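Local coordinates for restriction endonuclease LpnPI (Legionella pneumophila subsp. pneumophila str. Philadelphia 1, PDB 4RZL), which probably cuts DNA carrying modified cytosines, which this N-terminal SRA domain serves to recognise, at residues 88-96 with 105-113. Sequence-based numbering, arbitrary orientation.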
loop_
_atom_site.group_PDB
_atom_site.type_symbol
_atom_site.label_atom_id
_atom_site.label_comp_id
_atom_site.label_asym_id
_atom_site.label_seq_id
_atom_site.Cartn_x
_atom_site.Cartn_y
_atom_site.Cartn_z
ATOM N N PHE A 88 -6.605 1.810 -6.977
ATOM C CA PHE A 88 -6.838 1.452 -5.578
ATOM C C PHE A 88 -7.376 2.646 -4.810
ATOM O O PHE A 88 -6.780 3.717 -4.827
ATOM C CB PHE A 88 -5.536 0.956 -4.942
ATOM C CG PHE A 88 -5.671 0.537 -3.500
ATOM C CD1 PHE A 88 -6.595 -0.420 -3.126
ATOM C CD2 PHE A 88 -4.841 1.077 -2.535
ATOM C CE1 PHE A 88 -6.720 -0.823 -1.806
ATOM C CE2 PHE A 88 -4.946 0.669 -1.200
ATOM C CZ PHE A 88 -5.899 -0.283 -0.842
ATOM N N ILE A 89 -8.495 2.464 -4.132
ATOM C CA ILE A 89 -9.047 3.526 -3.296
ATOM C C ILE A 89 -8.828 3.163 -1.841
ATOM O O ILE A 89 -9.220 2.083 -1.406
ATOM C CB ILE A 89 -10.537 3.747 -3.557
ATOM C CG1 ILE A 89 -10.745 4.181 -5.009
ATOM C CG2 ILE A 89 -11.090 4.800 -2.596
ATOM C CD1 ILE A 89 -12.197 4.326 -5.381
ATOM N N TYR A 90 -8.200 4.077 -1.105
ATOM C CA TYR A 90 -7.690 3.817 0.235
ATOM C C TYR A 90 -8.079 4.923 1.207
ATOM O O TYR A 90 -7.912 6.102 0.897
ATOM C CB TYR A 90 -6.169 3.693 0.177
ATOM C CG TYR A 90 -5.485 3.534 1.512
ATOM C CD1 TYR A 90 -5.426 2.298 2.144
ATOM C CD2 TYR A 90 -4.877 4.619 2.130
ATOM C CE1 TYR A 90 -4.778 2.154 3.362
ATOM C CE2 TYR A 90 -4.230 4.484 3.358
ATOM C CZ TYR A 90 -4.183 3.253 3.965
ATOM O OH TYR A 90 -3.532 3.121 5.176
ATOM N N TYR A 91 -8.592 4.558 2.377
ATOM C CA TYR A 91 -8.982 5.563 3.367
ATOM C C TYR A 91 -7.927 5.701 4.454
ATOM O O TYR A 91 -7.326 4.711 4.880
ATOM C CB TYR A 91 -10.348 5.222 3.974
ATOM C CG TYR A 91 -11.479 5.493 3.008
ATOM C CD1 TYR A 91 -11.881 4.529 2.094
ATOM C CD2 TYR A 91 -12.116 6.731 2.981
ATOM C CE1 TYR A 91 -12.890 4.779 1.192
ATOM C CE2 TYR A 91 -13.156 6.985 2.088
ATOM C CZ TYR A 91 -13.534 6.005 1.197
ATOM O OH TYR A 91 -14.546 6.243 0.292
ATOM N N GLY A 92 -7.745 6.892 4.928
ATOM C CA GLY A 92 -6.711 7.247 5.820
ATOM C C GLY A 92 -6.945 6.811 7.253
ATOM O O GLY A 92 -7.850 6.183 7.545
ATOM N N ASP A 93 -6.032 7.155 8.094
ATOM C CA ASP A 93 -5.943 6.675 9.394
ATOM C C ASP A 93 -6.625 7.565 10.480
ATOM O O ASP A 93 -6.198 7.530 11.519
ATOM C CB ASP A 93 -4.534 6.289 9.786
ATOM C CG ASP A 93 -3.559 7.477 9.862
ATOM O OD1 ASP A 93 -3.801 8.530 9.382
ATOM O OD2 ASP A 93 -2.524 7.306 10.357
ATOM N N ASN A 94 -7.568 8.340 10.127
ATOM C CA ASN A 94 -8.338 9.103 11.093
ATOM C C ASN A 94 -9.766 8.564 11.100
ATOM O O ASN A 94 -10.642 9.113 10.579
ATOM C CB ASN A 94 -8.313 10.630 10.852
ATOM C CG ASN A 94 -8.882 11.440 12.041
ATOM O OD1 ASN A 94 -8.772 11.036 13.105
ATOM N ND2 ASN A 94 -9.481 12.542 11.789
ATOM N N LYS A 95 -10.078 7.493 11.571
ATOM C CA LYS A 95 -11.314 6.782 11.460
ATOM C C LYS A 95 -12.314 6.996 12.618
ATOM O O LYS A 95 -13.367 6.537 12.525
ATOM C CB LYS A 95 -11.111 5.308 11.098
ATOM C CG LYS A 95 -10.487 5.018 9.691
ATOM C CD LYS A 95 -10.135 3.585 9.517
ATOM C CE LYS A 95 -9.797 3.274 8.092
ATOM N NZ LYS A 95 -9.370 1.938 7.808
ATOM N N HIS A 96 -11.906 7.720 13.638
ATOM C CA HIS A 96 -12.719 8.000 14.824
ATOM C C HIS A 96 -12.630 9.481 15.207
ATOM O O HIS A 96 -11.662 10.166 14.841
ATOM C CB HIS A 96 -12.254 7.151 16.023
ATOM C CG HIS A 96 -12.346 5.674 15.803
ATOM N ND1 HIS A 96 -11.327 4.942 15.232
ATOM C CD2 HIS A 96 -13.328 4.788 16.099
ATOM C CE1 HIS A 96 -11.685 3.669 15.171
ATOM N NE2 HIS A 96 -12.892 3.550 15.694
ATOM N N PRO A 105 -1.644 8.837 15.187
ATOM C CA PRO A 105 -0.447 8.236 15.798
ATOM C C PRO A 105 0.572 7.723 14.773
ATOM O O PRO A 105 1.772 7.940 14.948
ATOM C CB PRO A 105 -1.023 7.074 16.616
ATOM C CG PRO A 105 -2.437 7.492 16.919
ATOM C CD PRO A 105 -2.891 8.215 15.675
ATOM N N ARG A 106 0.099 7.076 13.708
ATOM C CA ARG A 106 1.003 6.544 12.692
ATOM C C ARG A 106 1.305 7.565 11.592
ATOM O O ARG A 106 2.100 7.299 10.686
ATOM C CB ARG A 106 0.418 5.275 12.077
ATOM C CG ARG A 106 0.214 4.144 13.080
ATOM C CD ARG A 106 -0.262 2.879 12.387
ATOM N NE ARG A 106 -0.695 1.863 13.347
ATOM C CZ ARG A 106 0.118 1.028 13.991
ATOM N NH1 ARG A 106 1.433 1.065 13.780
ATOM N NH2 ARG A 106 -0.393 0.148 14.846
ATOM N N GLN A 107 0.664 8.729 11.670
ATOM C CA GLN A 107 0.926 9.816 10.723
ATOM C C GLN A 107 0.631 9.427 9.271
ATOM O O GLN A 107 1.275 9.930 8.344
ATOM C CB GLN A 107 2.380 10.277 10.846
ATOM C CG GLN A 107 2.691 11.058 12.123
ATOM C CD GLN A 107 2.079 12.448 12.110
ATOM O OE1 GLN A 107 2.649 13.382 11.535
ATOM N NE2 GLN A 107 0.911 12.597 12.742
ATOM N N GLY A 108 -0.341 8.541 9.078
ATOM C CA GLY A 108 -0.715 8.101 7.743
ATOM C C GLY A 108 -1.234 9.274 6.921
ATOM O O GLY A 108 -0.778 9.508 5.805
ATOM N N ASN A 109 -2.181 10.018 7.487
ATOM C CA ASN A 109 -2.790 11.139 6.780
ATOM C C ASN A 109 -1.804 12.252 6.478
ATOM O O ASN A 109 -1.803 12.790 5.373
ATOM C CB ASN A 109 -3.969 11.690 7.580
ATOM C CG ASN A 109 -5.213 10.869 7.395
ATOM O OD1 ASN A 109 -5.287 10.043 6.486
ATOM N ND2 ASN A 109 -6.199 11.076 8.257
ATOM N N ALA A 110 -0.941 12.587 7.437
ATOM C CA ALA A 110 0.074 13.607 7.180
ATOM C C ALA A 110 0.995 13.162 6.028
ATOM O O ALA A 110 1.399 13.956 5.181
ATOM C CB ALA A 110 0.887 13.880 8.450
ATOM N N THR A 111 1.310 11.874 5.989
ATOM C CA THR A 111 2.208 11.366 4.961
ATOM C C THR A 111 1.503 11.330 3.604
ATOM O O THR A 111 2.112 11.688 2.581
ATOM C CB THR A 111 2.742 9.970 5.315
ATOM O OG1 THR A 111 3.390 10.025 6.589
ATOM C CG2 THR A 111 3.740 9.493 4.267
ATOM N N LEU A 112 0.228 10.914 3.600
ATOM C CA LEU A 112 -0.584 10.941 2.381
ATOM C C LEU A 112 -0.575 12.344 1.795
ATOM O O LEU A 112 -0.353 12.519 0.600
ATOM C CB LEU A 112 -2.023 10.491 2.636
ATOM C CG LEU A 112 -2.289 8.998 2.854
ATOM C CD1 LEU A 112 -3.748 8.742 3.240
ATOM C CD2 LEU A 112 -1.947 8.214 1.624
ATOM N N LYS A 113 -0.776 13.354 2.634
ATOM C CA LYS A 113 -0.782 14.720 2.117
ATOM C C LYS A 113 0.562 15.066 1.464
ATOM O O LYS A 113 0.614 15.655 0.378
ATOM C CB LYS A 113 -1.111 15.729 3.225
ATOM C CG LYS A 113 -1.111 17.170 2.706
ATOM C CD LYS A 113 -1.329 18.211 3.805
ATOM C CE LYS A 113 -1.135 19.640 3.272
ATOM N NZ LYS A 113 -1.862 19.832 1.967
HETATM O O HOH W 1 -2.814 6.490 13.051
#
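Three donors converge on OD2 of D93: the backbone N of G108 at 2.8 Å, a water that also accepts from the N of R106, and the hydroxyl of T104, in the loop that leads to the helix. G108 N comes in on the syn side, tilted 33° from the carboxylate plane. The other oxygen, OD1, takes the next amide, N109 N, at 2.9 Å, here from above that plane. Two successive N-H groups of the first helical turn are thus held by one carboxylate, and the positive end of the helix dipole would be expected to favour its negative charge. The D93 side chain can reach them because chi1 of 66° puts CG between its backbone N and carbonyl carbon.

The arrangement illustrates how a helix start is tied to a sheet: the loop leaving strand 87-91, in the SRA domain of this endonuclease, supplies a carboxylate acceptor for the first two N-H groups of helix 108-119. At the N-cap residue, Q107 O receives T111 N and T111 OG1 from opposite faces, the hydroxyl OG1 of T111 lying 2.7 Å from Q107 O.

N109 returns the favour less firmly. Its amide lies almost perpendicular to the carboxylate (80°). N109 OD1 is 3.2 Å from G92 CA and weakly bonded to D93 N. N109 ND2 sits 3.4 Å from N94 CB and donates to the carbonyl of I101 and to N180 OD1. N180 also accepts from N94 N, drawing strand 176-187 into the network. Beside these polar contacts, L112 CD1 packs at the edge of the Y90 ring, 4.3 Å from Y90 CE2, and also touches G92 CA.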